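Local coordinates for periplasmic binding protein/LacI transcriptional regulator (Alkaliphilus metalliredigens, PDB 3CTP), which binds the sugar D-xylulofuranose between two lobes and probably acts as a sugar-responsive DNA-binding transcriptional repressor of the LacI family, at residues A[233-238]-A[261-266]; A[277-282]-A[320-325]; A[118-123]-A[134-139]. All coordinates share one frame; numbering follows the deposited sequence. Where two conformers were deposited one is given.

Interaction 1: A[233-238]-A[261-266]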
ATOM      1  N   ASP A 233      18.852 -23.397  -4.534  1.00 11.56           N
ATOM      2  CA  ASP A 233      17.738 -24.085  -5.193  1.00 11.91           C
ATOM      3  C   ASP A 233      16.427 -23.365  -4.870  1.00 11.08           C
ATOM      4  O   ASP A 233      15.540 -23.268  -5.724  1.00 11.48           O
ATOM      5  CB  ASP A 233      17.599 -25.542  -4.692  1.00 13.01           C
ATOM      6  CG  ASP A 233      18.800 -26.414  -5.021  1.00 16.56           C
ATOM      7  OD1 ASP A 233      19.483 -26.144  -6.029  1.00 17.42           O
ATOM      8  OD2 ASP A 233      19.042 -27.382  -4.255  1.00 17.69           O
ATOM      9  N   GLY A 234      16.293 -22.900  -3.629  1.00 11.28           N
ATOM     10  CA  GLY A 234      15.030 -22.311  -3.197  1.00 11.56           C
ATOM     11  C   GLY A 234      15.290 -21.247  -2.147  1.00 10.91           C
ATOM     12  O   GLY A 234      16.253 -21.347  -1.382  1.00 10.18           O
ATOM     13  N   ILE A 235      14.405 -20.258  -2.092  1.00  9.56           N
ATOM     14  CA  ILE A 235      14.526 -19.174  -1.119  1.00  8.59           C
ATOM     15  C   ILE A 235      13.168 -18.970  -0.477  1.00  8.72           C
ATOM     16  O   ILE A 235      12.162 -18.842  -1.195  1.00  8.80           O
ATOM     17  CB  ILE A 235      14.909 -17.864  -1.833  1.00  9.28           C
ATOM     18  CG1 ILE A 235      16.235 -18.031  -2.574  1.00 11.40           C
ATOM     19  CG2 ILE A 235      15.056 -16.723  -0.801  1.00 11.03           C
ATOM     20  CD1 ILE A 235      16.578 -16.840  -3.457  1.00 13.80           C
ATOM     21  N   PHE A 236      13.132 -18.929   0.857  1.00  7.35           N
ATOM     22  CA  PHE A 236      11.920 -18.561   1.586  1.00  6.77           C
ATOM     23  C   PHE A 236      12.140 -17.138   2.090  1.00  8.71           C
ATOM     24  O   PHE A 236      13.114 -16.884   2.805  1.00  7.95           O
ATOM     25  CB  PHE A 236      11.723 -19.527   2.786  1.00  7.07           C
ATOM     26  CG  PHE A 236      10.622 -19.128   3.759  1.00  8.50           C
ATOM     27  CD1 PHE A 236       9.425 -18.600   3.307  1.00  8.28           C
ATOM     28  CD2 PHE A 236      10.791 -19.354   5.140  1.00  7.80           C
ATOM     29  CE1 PHE A 236       8.416 -18.237   4.218  1.00  8.51           C
ATOM     30  CE2 PHE A 236       9.785 -18.986   6.068  1.00  7.87           C
ATOM     31  CZ  PHE A 236       8.588 -18.449   5.598  1.00  8.80           C
ATOM     32  N   VAL A 237      11.260 -16.218   1.691  1.00  7.46           N
ATOM     33  CA  VAL A 237      11.373 -14.828   2.136  1.00  6.83           C
ATOM     34  C   VAL A 237      10.265 -14.513   3.129  1.00  7.38           C
ATOM     35  O   VAL A 237       9.123 -14.949   2.963  1.00  8.58           O
ATOM     36  CB  VAL A 237      11.283 -13.847   0.943  1.00  8.55           C
ATOM     37  CG1 VAL A 237      11.635 -12.433   1.429  1.00  9.27           C
ATOM     38  CG2 VAL A 237      12.232 -14.273  -0.182  1.00  8.59           C
ATOM     39  N   PHE A 238      10.603 -13.764   4.174  1.00  7.32           N
ATOM     40  CA  PHE A 238       9.697 -13.637   5.323  1.00  7.64           C
ATOM     41  C   PHE A 238       8.335 -13.033   5.030  1.00  8.14           C
ATOM     42  O   PHE A 238       7.397 -13.246   5.810  1.00  8.86           O
ATOM     43  CB  PHE A 238      10.381 -12.878   6.482  1.00  7.82           C
ATOM     44  CG  PHE A 238      10.664 -11.415   6.185  1.00  6.99           C
ATOM     45  CD1 PHE A 238       9.752 -10.428   6.566  1.00  7.91           C
ATOM     46  CD2 PHE A 238      11.861 -11.027   5.594  1.00  8.09           C
ATOM     47  CE1 PHE A 238      10.038  -9.105   6.305  1.00  7.59           C
ATOM     48  CE2 PHE A 238      12.155  -9.698   5.346  1.00  7.37           C
ATOM     49  CZ  PHE A 238      11.237  -8.734   5.710  1.00  9.57           C
ATOM     50  N   VAL A 261      15.850 -20.743  -9.731  1.00 13.44           N
ATOM     51  CA  VAL A 261      15.694 -20.702  -8.290  1.00 12.07           C
ATOM     52  C   VAL A 261      14.210 -20.586  -8.006  1.00 12.14           C
ATOM     53  O   VAL A 261      13.487 -19.909  -8.757  1.00 12.65           O
ATOM     54  CB  VAL A 261      16.470 -19.542  -7.683  1.00 15.26           C
ATOM     55  CG1 VAL A 261      15.952 -18.261  -8.233  1.00 16.90           C
ATOM     56  CG2 VAL A 261      16.349 -19.561  -6.136  1.00 14.69           C
ATOM     57  N   GLN A 262      13.755 -21.283  -6.969  1.00 10.57           N
ATOM     58  CA  GLN A 262      12.334 -21.257  -6.583  1.00  8.98           C
ATOM     59  C   GLN A 262      12.173 -20.324  -5.399  1.00 10.37           C
ATOM     60  O   GLN A 262      13.100 -20.206  -4.600  1.00 12.34           O
ATOM     61  CB  GLN A 262      11.854 -22.643  -6.203  1.00  9.58           C
ATOM     62  CG  GLN A 262      12.011 -23.673  -7.360  1.00 12.13           C
ATOM     63  CD  GLN A 262      11.377 -24.991  -7.011  1.00 16.67           C
ATOM     64  OE1 GLN A 262      10.197 -25.050  -6.682  1.00 15.14           O
ATOM     65  NE2 GLN A 262      12.180 -26.066  -7.023  1.00 17.61           N
ATOM     66  N   ILE A 263      11.007 -19.675  -5.296  1.00  9.20           N
ATOM     67  CA  ILE A 263      10.777 -18.651  -4.251  1.00  9.98           C
ATOM     68  C   ILE A 263       9.438 -18.938  -3.591  1.00  9.47           C
ATOM     69  O   ILE A 263       8.437 -19.201  -4.277  1.00  9.15           O
ATOM     70  CB  ILE A 263      10.672 -17.228  -4.864  1.00  9.44           C
ATOM     71  CG1 ILE A 263      11.800 -16.966  -5.876  1.00 14.50           C
ATOM     72  CG2 ILE A 263      10.608 -16.167  -3.754  1.00 11.33           C
ATOM     73  CD1 ILE A 263      13.152 -16.833  -5.276  1.00 16.15           C
ATOM     74  N   ILE A 264       9.412 -18.874  -2.254  1.00  8.23           N
ATOM     75  CA  ILE A 264       8.135 -18.856  -1.537  1.00  8.31           C
ATOM     76  C   ILE A 264       8.153 -17.671  -0.574  1.00  8.16           C
ATOM     77  O   ILE A 264       9.177 -17.414   0.070  1.00  8.34           O
ATOM     78  CB  ILE A 264       7.886 -20.187  -0.804  1.00  8.38           C
ATOM     79  CG1 ILE A 264       6.566 -20.150  -0.012  1.00  9.26           C
ATOM     80  CG2 ILE A 264       9.066 -20.541   0.095  1.00 11.62           C
ATOM     81  CD1 ILE A 264       6.115 -21.539   0.415  1.00 13.41           C
ATOM     82  N   GLY A 265       7.041 -16.931  -0.503  1.00  7.96           N
ATOM     83  CA  GLY A 265       6.913 -15.799   0.441  1.00  7.72           C
ATOM     84  C   GLY A 265       6.011 -16.135   1.621  1.00  8.82           C
ATOM     85  O   GLY A 265       5.886 -17.306   2.020  1.00 10.27           O
ATOM     86  N   PHE A 266       5.373 -15.098   2.187  1.00  7.38           N
ATOM     87  CA  PHE A 266       4.411 -15.312   3.254  1.00  7.46           C
ATOM     88  C   PHE A 266       3.461 -14.136   3.267  1.00  8.05           C
ATOM     89  O   PHE A 266       3.911 -12.995   3.174  1.00  9.01           O
ATOM     90  CB  PHE A 266       5.134 -15.357   4.617  1.00  7.82           C
ATOM     91  CG  PHE A 266       4.416 -16.165   5.688  1.00  8.17           C
ATOM     92  CD1 PHE A 266       4.902 -17.418   6.059  1.00  9.71           C
ATOM     93  CD2 PHE A 266       3.334 -15.640   6.373  1.00  9.17           C
ATOM     94  CE1 PHE A 266       4.279 -18.155   7.067  1.00 10.59           C
ATOM     95  CE2 PHE A 266       2.703 -16.371   7.374  1.00  8.10           C
ATOM     96  CZ  PHE A 266       3.179 -17.644   7.717  1.00  9.46           C
TER
HETATM   97  O   HOH W   1      15.159 -25.297  -7.546  1.00 23.80           O
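Ile235 O accepts from Ile264 N at 2.9 Å, and Ile264 O in turn accepts from Val237 N at the same length, both bonds nearly straight, tying 233-238 and 261-266 into a parallel pair. Upstream, Ile235 N reaches Gln262 O over 2.8 Å and Gln262 N bonds to Asp233 O. That last carbonyl takes a second bond from a water, which in turn accepts from Gln262 NE2; the side-chain oxygen OE1 of Gln262 goes to Ile324 N. The two strands belong to a beta-alpha-beta unit, with helix 240-252 as the crossover, at one border of the four-stranded parallel sheet of the C-terminal lobe. On the helix 240-252 side, Ile235 CD1 touches Val261 CG2 at 3.8 Å and Ile263 CD1 at 3.9 Å, the two isoleucine side chains lying side by side. On the other side, covered by helix 156-169, Phe236 CG stands anti to its backbone N (chi1 171°), beside its own carbonyl carbon, and from there ring atom CD1 meets Ile264 CG2. The ring's rim faces Gly265 O, a buried carbonyl without a polar partner, 3.5 Å from CE1. Phe236 CZ touches Phe266 CD1 at 3.9 Å, while Arg190, a sugar-pocket residue, makes a cation-pi contact with Phe266.

Interaction 2: A[277-282]-A[320-325]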
ATOM      1  N   PRO A 277       6.681 -14.175 -12.401  1.00 23.14           N
ATOM      2  CA  PRO A 277       5.594 -15.128 -12.222  1.00 19.76           C
ATOM      3  C   PRO A 277       4.938 -14.909 -10.863  1.00 16.22           C
ATOM      4  O   PRO A 277       5.568 -14.349  -9.964  1.00 14.99           O
ATOM      5  CB  PRO A 277       6.296 -16.492 -12.278  1.00 20.57           C
ATOM      6  CG  PRO A 277       7.714 -16.224 -11.981  1.00 26.78           C
ATOM      7  CD  PRO A 277       8.006 -14.819 -12.394  1.00 23.23           C
ATOM      8  N   SER A 278       3.686 -15.339 -10.726  1.00 12.73           N
ATOM      9  CA  SER A 278       2.963 -15.154  -9.475  1.00 11.70           C
ATOM     10  C   SER A 278       3.588 -15.987  -8.356  1.00 10.60           C
ATOM     11  O   SER A 278       4.131 -17.057  -8.594  1.00 10.37           O
ATOM     12  CB  SER A 278       1.498 -15.504  -9.639  1.00 12.69           C
ATOM     13  OG  SER A 278       1.403 -16.836 -10.159  1.00 19.31           O
ATOM     14  N   LEU A 279       3.475 -15.473  -7.133  1.00  9.78           N
ATOM     15  CA  LEU A 279       4.293 -15.919  -6.010  1.00  9.07           C
ATOM     16  C   LEU A 279       3.640 -17.025  -5.183  1.00  9.18           C
ATOM     17  O   LEU A 279       2.562 -16.838  -4.619  1.00  9.69           O
ATOM     18  CB  LEU A 279       4.533 -14.706  -5.091  1.00  8.78           C
ATOM     19  CG  LEU A 279       5.346 -14.923  -3.821  1.00  8.64           C
ATOM     20  CD1 LEU A 279       6.760 -15.347  -4.134  1.00 10.00           C
ATOM     21  CD2 LEU A 279       5.374 -13.604  -3.070  1.00 10.99           C
ATOM     22  N   THR A 280       4.304 -18.170  -5.070  1.00  8.60           N
ATOM     23  CA  THR A 280       3.889 -19.176  -4.097  1.00  8.51           C
ATOM     24  C   THR A 280       4.070 -18.595  -2.702  1.00  8.88           C
ATOM     25  O   THR A 280       5.066 -17.901  -2.427  1.00  8.42           O
ATOM     26  CB  THR A 280       4.751 -20.419  -4.247  1.00 10.30           C
ATOM     27  OG1 THR A 280       4.494 -20.984  -5.537  1.00  9.63           O
ATOM     28  CG2 THR A 280       4.447 -21.436  -3.142  1.00  8.44           C
ATOM     29  N   THR A 281       3.116 -18.850  -1.824  1.00  7.52           N
ATOM     30  CA  THR A 281       3.136 -18.144  -0.540  1.00  7.86           C
ATOM     31  C   THR A 281       2.345 -18.923   0.497  1.00  8.96           C
ATOM     32  O   THR A 281       1.776 -19.969   0.204  1.00 10.17           O
ATOM     33  CB  THR A 281       2.587 -16.700  -0.708  1.00  9.35           C
ATOM     34  OG1 THR A 281       2.775 -15.950   0.507  1.00 11.06           O
ATOM     35  CG2 THR A 281       1.100 -16.746  -1.066  1.00 10.33           C
ATOM     36  N   ILE A 282       2.367 -18.433   1.726  1.00  9.02           N
ATOM     37  CA  ILE A 282       1.577 -18.993   2.805  1.00  9.03           C
ATOM     38  C   ILE A 282       0.498 -17.969   3.124  1.00  9.36           C
ATOM     39  O   ILE A 282       0.770 -16.798   3.412  1.00  9.19           O
ATOM     40  CB  ILE A 282       2.416 -19.197   4.083  1.00  8.52           C
ATOM     41  CG1 ILE A 282       3.660 -20.062   3.795  1.00 11.18           C
ATOM     42  CG2 ILE A 282       1.547 -19.826   5.189  1.00 10.24           C
ATOM     43  CD1 ILE A 282       3.330 -21.502   3.319  1.00  9.55           C
ATOM     44  N   ARG A 320       1.730 -21.218  -6.487  1.00 10.70           N
ATOM     45  CA  ARG A 320       1.630 -20.457  -7.714  1.00 11.15           C
ATOM     46  C   ARG A 320       2.829 -20.765  -8.609  1.00 12.62           C
ATOM     47  O   ARG A 320       3.222 -21.928  -8.715  1.00 14.73           O
ATOM     48  CB  ARG A 320       1.502 -18.971  -7.425  1.00 11.27           C
ATOM     49  CG  ARG A 320       0.295 -18.633  -6.554  1.00 11.73           C
ATOM     50  CD  ARG A 320       0.004 -17.155  -6.647  1.00 13.00           C
ATOM     51  NE  ARG A 320      -1.202 -16.756  -5.924  1.00 13.76           N
ATOM     52  CZ  ARG A 320      -1.192 -15.971  -4.848  1.00 13.15           C
ATOM     53  NH1 ARG A 320      -0.035 -15.535  -4.327  1.00 11.90           N
ATOM     54  NH2 ARG A 320      -2.341 -15.618  -4.296  1.00 14.34           N
ATOM     55  N   GLU A 321       3.375 -19.757  -9.286  1.00 11.04           N
ATOM     56  CA  GLU A 321       4.307 -20.031 -10.386  1.00 12.07           C
ATOM     57  C   GLU A 321       5.784 -19.959 -10.017  1.00 12.26           C
ATOM     58  O   GLU A 321       6.643 -20.351 -10.822  1.00 12.83           O
ATOM     59  CB  GLU A 321       4.032 -19.080 -11.567  1.00 14.68           C
ATOM     60  CG  GLU A 321       2.680 -19.275 -12.266  1.00 23.43           C
ATOM     61  CD  GLU A 321       2.330 -18.116 -13.211  1.00 29.76           C
ATOM     62  OE1 GLU A 321       2.797 -16.974 -12.993  1.00 25.69           O
ATOM     63  OE2 GLU A 321       1.573 -18.343 -14.179  1.00 30.49           O
ATOM     64  N   THR A 322       6.107 -19.472  -8.810  1.00  9.92           N
ATOM     65  CA  THR A 322       7.521 -19.389  -8.428  1.00  8.23           C
ATOM     66  C   THR A 322       8.089 -20.664  -7.789  1.00  9.72           C
ATOM     67  O   THR A 322       9.261 -20.697  -7.383  1.00 10.03           O
ATOM     68  CB  THR A 322       7.771 -18.209  -7.477  1.00  9.03           C
ATOM     69  OG1 THR A 322       6.935 -18.377  -6.342  1.00 10.38           O
ATOM     70  CG2 THR A 322       7.398 -16.888  -8.166  1.00 10.27           C
ATOM     71  N   THR A 323       7.262 -21.707  -7.676  1.00  9.86           N
ATOM     72  CA  THR A 323       7.780 -23.040  -7.346  1.00 11.42           C
ATOM     73  C   THR A 323       7.271 -23.983  -8.423  1.00 14.79           C
ATOM     74  O   THR A 323       6.257 -23.706  -9.070  1.00 14.37           O
ATOM     75  CB  THR A 323       7.333 -23.521  -5.953  1.00 12.48           C
ATOM     76  OG1 THR A 323       5.902 -23.427  -5.846  1.00 12.84           O
ATOM     77  CG2 THR A 323       7.957 -22.642  -4.894  1.00 13.47           C
ATOM     78  N   ILE A 324       8.001 -25.074  -8.630  1.00 17.15           N
ATOM     79  CA  ILE A 324       7.720 -25.963  -9.760  1.00 21.57           C
ATOM     80  C   ILE A 324       6.601 -26.935  -9.431  1.00 27.05           C
ATOM     81  O   ILE A 324       6.415 -27.299  -8.278  1.00 28.26           O
ATOM     82  CB  ILE A 324       8.965 -26.756 -10.112  1.00 21.56           C
ATOM     83  CG1 ILE A 324       9.434 -27.537  -8.883  1.00 22.89           C
ATOM     84  CG2 ILE A 324      10.062 -25.816 -10.647  1.00 22.21           C
ATOM     85  CD1 ILE A 324      10.749 -28.319  -9.081  1.00 28.78           C
ATOM     86  N   SER A 325       5.867 -27.360 -10.459  1.00 30.74           N
ATOM     87  CA  SER A 325       4.789 -28.328 -10.296  1.00 33.55           C
ATOM     88  C   SER A 325       4.692 -29.212 -11.531  1.00 34.86           C
ATOM     89  O   SER A 325       5.177 -28.831 -12.596  1.00 36.01           O
ATOM     90  CB  SER A 325       3.460 -27.612 -10.065  1.00 34.79           C
ATOM     91  OG  SER A 325       3.415 -27.024  -8.775  1.00 61.95           O
TER
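Ser278 and Glu321 are joined by three bonds: Ser278 N donates to Glu321 OE1 at 2.9 Å, on the anti side of the carboxylate, Ser278 OG adds a weak bond to the same oxygen, and Ser278 O receives Glu321 N at 2.9 Å from above the carbonyl plane. Thr322 N gives Ser278 O a further weak bond. Among the threonines, Thr280 OG1 accepts from Arg320 N at 2.9 Å and donates to Thr323 OG1 at 2.8 Å, while Thr322 OG1 takes the N-H of Thr280 at 2.9 Å. The Thr322 hydroxyl, held between backbone N and carbonyl carbon (chi1 57°), also bonds to Ile263 O, which links this contact to the edge strand of the C-terminal parallel sheet. Here the chain leading into strand 281-283 meets the chain leaving strand 311-318, its antiparallel neighbour. Arg320 runs extended from CG to NE across the backbone of Leu279, and its NH1 donates to Leu279 O at 2.9 Å; NH2 bonds to Asn268 OD1. Carbon contacts add to this: Pro277 CB sits 3.5 Å from Glu321 CB, and Pro277 CG lies 3.9 Å from Thr322 CG2, the Pro277 and Thr322 side chains crossing at about a right angle.

Interaction 3: A[118-123]-A[134-139]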
ATOM      1  N   ALA A 118     -12.525   4.432  21.666  1.00 12.15           N
ATOM      2  CA  ALA A 118     -13.166   3.395  22.437  1.00 13.08           C
ATOM      3  C   ALA A 118     -12.233   2.228  22.695  1.00 13.14           C
ATOM      4  O   ALA A 118     -12.394   1.491  23.666  1.00 13.30           O
ATOM      5  CB  ALA A 118     -14.411   2.882  21.696  1.00 15.64           C
ATOM      6  N   GLY A 119     -11.282   2.033  21.788  1.00 11.78           N
ATOM      7  CA  GLY A 119     -10.367   0.896  21.901  1.00 10.95           C
ATOM      8  C   GLY A 119      -9.213   1.079  20.928  1.00  8.78           C
ATOM      9  O   GLY A 119      -9.281   1.918  20.047  1.00  9.72           O
ATOM     10  N   ILE A 120      -8.151   0.304  21.133  1.00  8.38           N
ATOM     11  CA  ILE A 120      -6.950   0.392  20.308  1.00  8.52           C
ATOM     12  C   ILE A 120      -6.539  -1.009  19.870  1.00  8.89           C
ATOM     13  O   ILE A 120      -6.590  -1.962  20.674  1.00  9.51           O
ATOM     14  CB  ILE A 120      -5.800   1.009  21.125  1.00 10.08           C
ATOM     15  CG1 ILE A 120      -6.152   2.472  21.458  1.00 10.38           C
ATOM     16  CG2 ILE A 120      -4.453   0.902  20.376  1.00 11.55           C
ATOM     17  CD1 ILE A 120      -5.086   3.163  22.383  1.00 15.74           C
ATOM     18  N   ILE A 121      -6.160  -1.135  18.602  1.00  7.82           N
ATOM     19  CA  ILE A 121      -5.583  -2.373  18.060  1.00  7.70           C
ATOM     20  C   ILE A 121      -4.118  -2.062  17.815  1.00  9.34           C
ATOM     21  O   ILE A 121      -3.800  -1.230  16.979  1.00  9.71           O
ATOM     22  CB  ILE A 121      -6.263  -2.780  16.720  1.00  7.64           C
ATOM     23  CG1 ILE A 121      -7.754  -3.026  16.954  1.00  9.91           C
ATOM     24  CG2 ILE A 121      -5.563  -4.036  16.126  1.00  9.78           C
ATOM     25  CD1 ILE A 121      -8.605  -2.966  15.627  1.00  9.73           C
ATOM     26  N   ALA A 122      -3.229  -2.794  18.494  0.50  9.26           N
ATOM     27  CA  ALA A 122      -1.790  -2.522  18.499  0.50  8.43           C
ATOM     28  C   ALA A 122      -1.008  -3.572  17.704  0.50  8.07           C
ATOM     29  O   ALA A 122      -0.793  -4.702  18.173  0.50  6.58           O
ATOM     30  CB  ALA A 122      -1.300  -2.484  19.956  0.50  9.46           C
ATOM     31  N   SER A 123      -0.564  -3.199  16.505  0.50  9.81           N
ATOM     32  CA  SER A 123       0.074  -4.163  15.604  0.50  9.69           C
ATOM     33  C   SER A 123       1.590  -4.175  15.772  0.50 10.15           C
ATOM     34  O   SER A 123       2.245  -3.111  15.794  0.50  9.40           O
ATOM     35  CB  SER A 123      -0.304  -3.914  14.115  0.50 11.06           C
ATOM     36  OG  SER A 123      -1.706  -3.933  13.953  0.50 16.27           O
ATOM     37  N   ILE A 134      -2.564   2.853  30.710  1.00 43.62           N
ATOM     38  CA  ILE A 134      -3.608   3.327  29.823  1.00 43.16           C
ATOM     39  C   ILE A 134      -4.878   2.623  30.261  1.00 42.51           C
ATOM     40  O   ILE A 134      -4.839   1.468  30.679  1.00 44.41           O
ATOM     41  CB  ILE A 134      -3.277   3.082  28.341  1.00 43.08           C
ATOM     42  CG1 ILE A 134      -3.857   1.757  27.853  1.00 50.22           C
ATOM     43  CG2 ILE A 134      -1.770   3.132  28.116  1.00 50.97           C
ATOM     44  CD1 ILE A 134      -3.706   1.573  26.352  1.00 43.17           C
ATOM     45  N   ASP A 135      -5.995   3.337  30.227  1.00 39.74           N
ATOM     46  CA  ASP A 135      -7.245   2.797  30.724  1.00 37.06           C
ATOM     47  C   ASP A 135      -8.228   2.689  29.568  1.00 32.53           C
ATOM     48  O   ASP A 135      -9.371   3.134  29.655  1.00 34.23           O
ATOM     49  CB  ASP A 135      -7.811   3.712  31.808  1.00 38.92           C
ATOM     50  CG  ASP A 135      -8.894   3.047  32.615  1.00 49.62           C
ATOM     51  OD1 ASP A 135      -8.694   2.853  33.833  1.00 43.37           O
ATOM     52  OD2 ASP A 135      -9.940   2.704  32.025  1.00 46.03           O
ATOM     53  N   ILE A 136      -7.759   2.108  28.476  1.00 25.61           N
ATOM     54  CA  ILE A 136      -8.546   1.987  27.263  1.00 20.50           C
ATOM     55  C   ILE A 136      -8.338   0.557  26.804  1.00 16.76           C
ATOM     56  O   ILE A 136      -7.226   0.038  26.916  1.00 16.32           O
ATOM     57  CB  ILE A 136      -8.031   2.944  26.172  1.00 20.89           C
ATOM     58  CG1 ILE A 136      -8.349   4.400  26.531  1.00 26.89           C
ATOM     59  CG2 ILE A 136      -8.666   2.627  24.834  1.00 22.97           C
ATOM     60  CD1 ILE A 136      -7.922   5.396  25.454  1.00 26.62           C
ATOM     61  N   PRO A 137      -9.395  -0.097  26.313  1.00 14.67           N
ATOM     62  CA  PRO A 137      -9.253  -1.481  25.839  1.00 12.27           C
ATOM     63  C   PRO A 137      -8.246  -1.595  24.702  1.00 11.03           C
ATOM     64  O   PRO A 137      -8.250  -0.760  23.782  1.00 11.24           O
ATOM     65  CB  PRO A 137     -10.655  -1.818  25.308  1.00 13.40           C
ATOM     66  CG  PRO A 137     -11.578  -0.939  26.194  1.00 14.44           C
ATOM     67  CD  PRO A 137     -10.807   0.342  26.386  1.00 15.38           C
ATOM     68  N   VAL A 138      -7.418  -2.634  24.756  1.00  9.65           N
ATOM     69  CA  VAL A 138      -6.398  -2.873  23.733  1.00  9.45           C
ATOM     70  C   VAL A 138      -6.397  -4.357  23.389  1.00 10.01           C
ATOM     71  O   VAL A 138      -6.516  -5.207  24.293  1.00 10.87           O
ATOM     72  CB  VAL A 138      -4.956  -2.553  24.264  1.00  9.31           C
ATOM     73  CG1 VAL A 138      -3.893  -2.966  23.230  1.00 11.53           C
ATOM     74  CG2 VAL A 138      -4.818  -1.080  24.607  1.00 12.93           C
ATOM     75  N   VAL A 139      -6.285  -4.680  22.099  1.00  9.19           N
ATOM     76  CA  VAL A 139      -5.894  -6.021  21.662  1.00  9.18           C
ATOM     77  C   VAL A 139      -4.667  -5.881  20.759  1.00  9.59           C
ATOM     78  O   VAL A 139      -4.442  -4.807  20.183  1.00 10.08           O
ATOM     79  CB  VAL A 139      -6.989  -6.791  20.929  1.00  9.79           C
ATOM     80  CG1 VAL A 139      -8.187  -6.983  21.863  1.00  8.41           C
ATOM     81  CG2 VAL A 139      -7.433  -6.074  19.632  1.00 10.26           C
TER
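Ala118 meets Pro137 through its carbonyl, whose oxygen lies 3.4 Å from Pro137 CD; the proline ring also packs on Ile300 and Ile301 of helix 286-302. At Gly119 the backbone itself makes the contact. Its CA lies 3.8 Å from Ile136 CG2, the methyl branch of that side chain coming right up to the main chain. The same CA also approaches Pro137 O in a CA-H...O contact. Ile120 bonds through both its N and its O: the N donates to Pro137 O at 2.9 Å, in the carbonyl plane, and the O accepts from Val139 N at 3.1 Å. The side chain points to the same face of the sheet as Val138. With CG1 beside the backbone N and anti to the carbonyl carbon (chi1 -66°), that atom lies 4.2 Å from Ile136 CG2, while CB packs on Val138 CG2. Leu109 and Leu112 of helix 102-114 cover this face. Ile121 turns to the other one, where its CG1 lies 4.1 Å from Val139 CG2 and the two side chains run side by side; Ile293 and Leu297 of helix 286-302 pack over Ile121. On its far side Ile121 is tied by backbone bonds to Gly64 and Met66 of strand 62-67. Ala122 N completes the pairing with a nearly straight bond of 2.9 Å to Val139 O. With helix 102-114 on one face and helix 286-302 on the other, these parallel strands form part of the central sheet of a three-layer alpha-beta-alpha lobe, as in the N-terminal lobe of periplasmic-binding-protein folds.

Overall arrangement
Along the chain interaction 3 comes first, then interaction 1, then interaction 2. Interactions 1 and 2 adjoin, with centres 9 Å apart: Gly265 N lies 2.9 Å from Thr280 O, a probable hydrogen bond that joins the end of strand 262-264 to the chain entering strand 281-283. Interaction 3 lies in the other lobe, across the centre of the chain, its centre about 35 Å from that of interaction 1 and 37 Å from that of interaction 2. Strand 281-283 of interaction 2 pairs with strand 311-318, which joins on to strand 151-154 and so to the strands of interaction 3. The xylulofuranose sits between the lobes, consistent with the two-lobed sugar-binding architecture of LacI-family regulators.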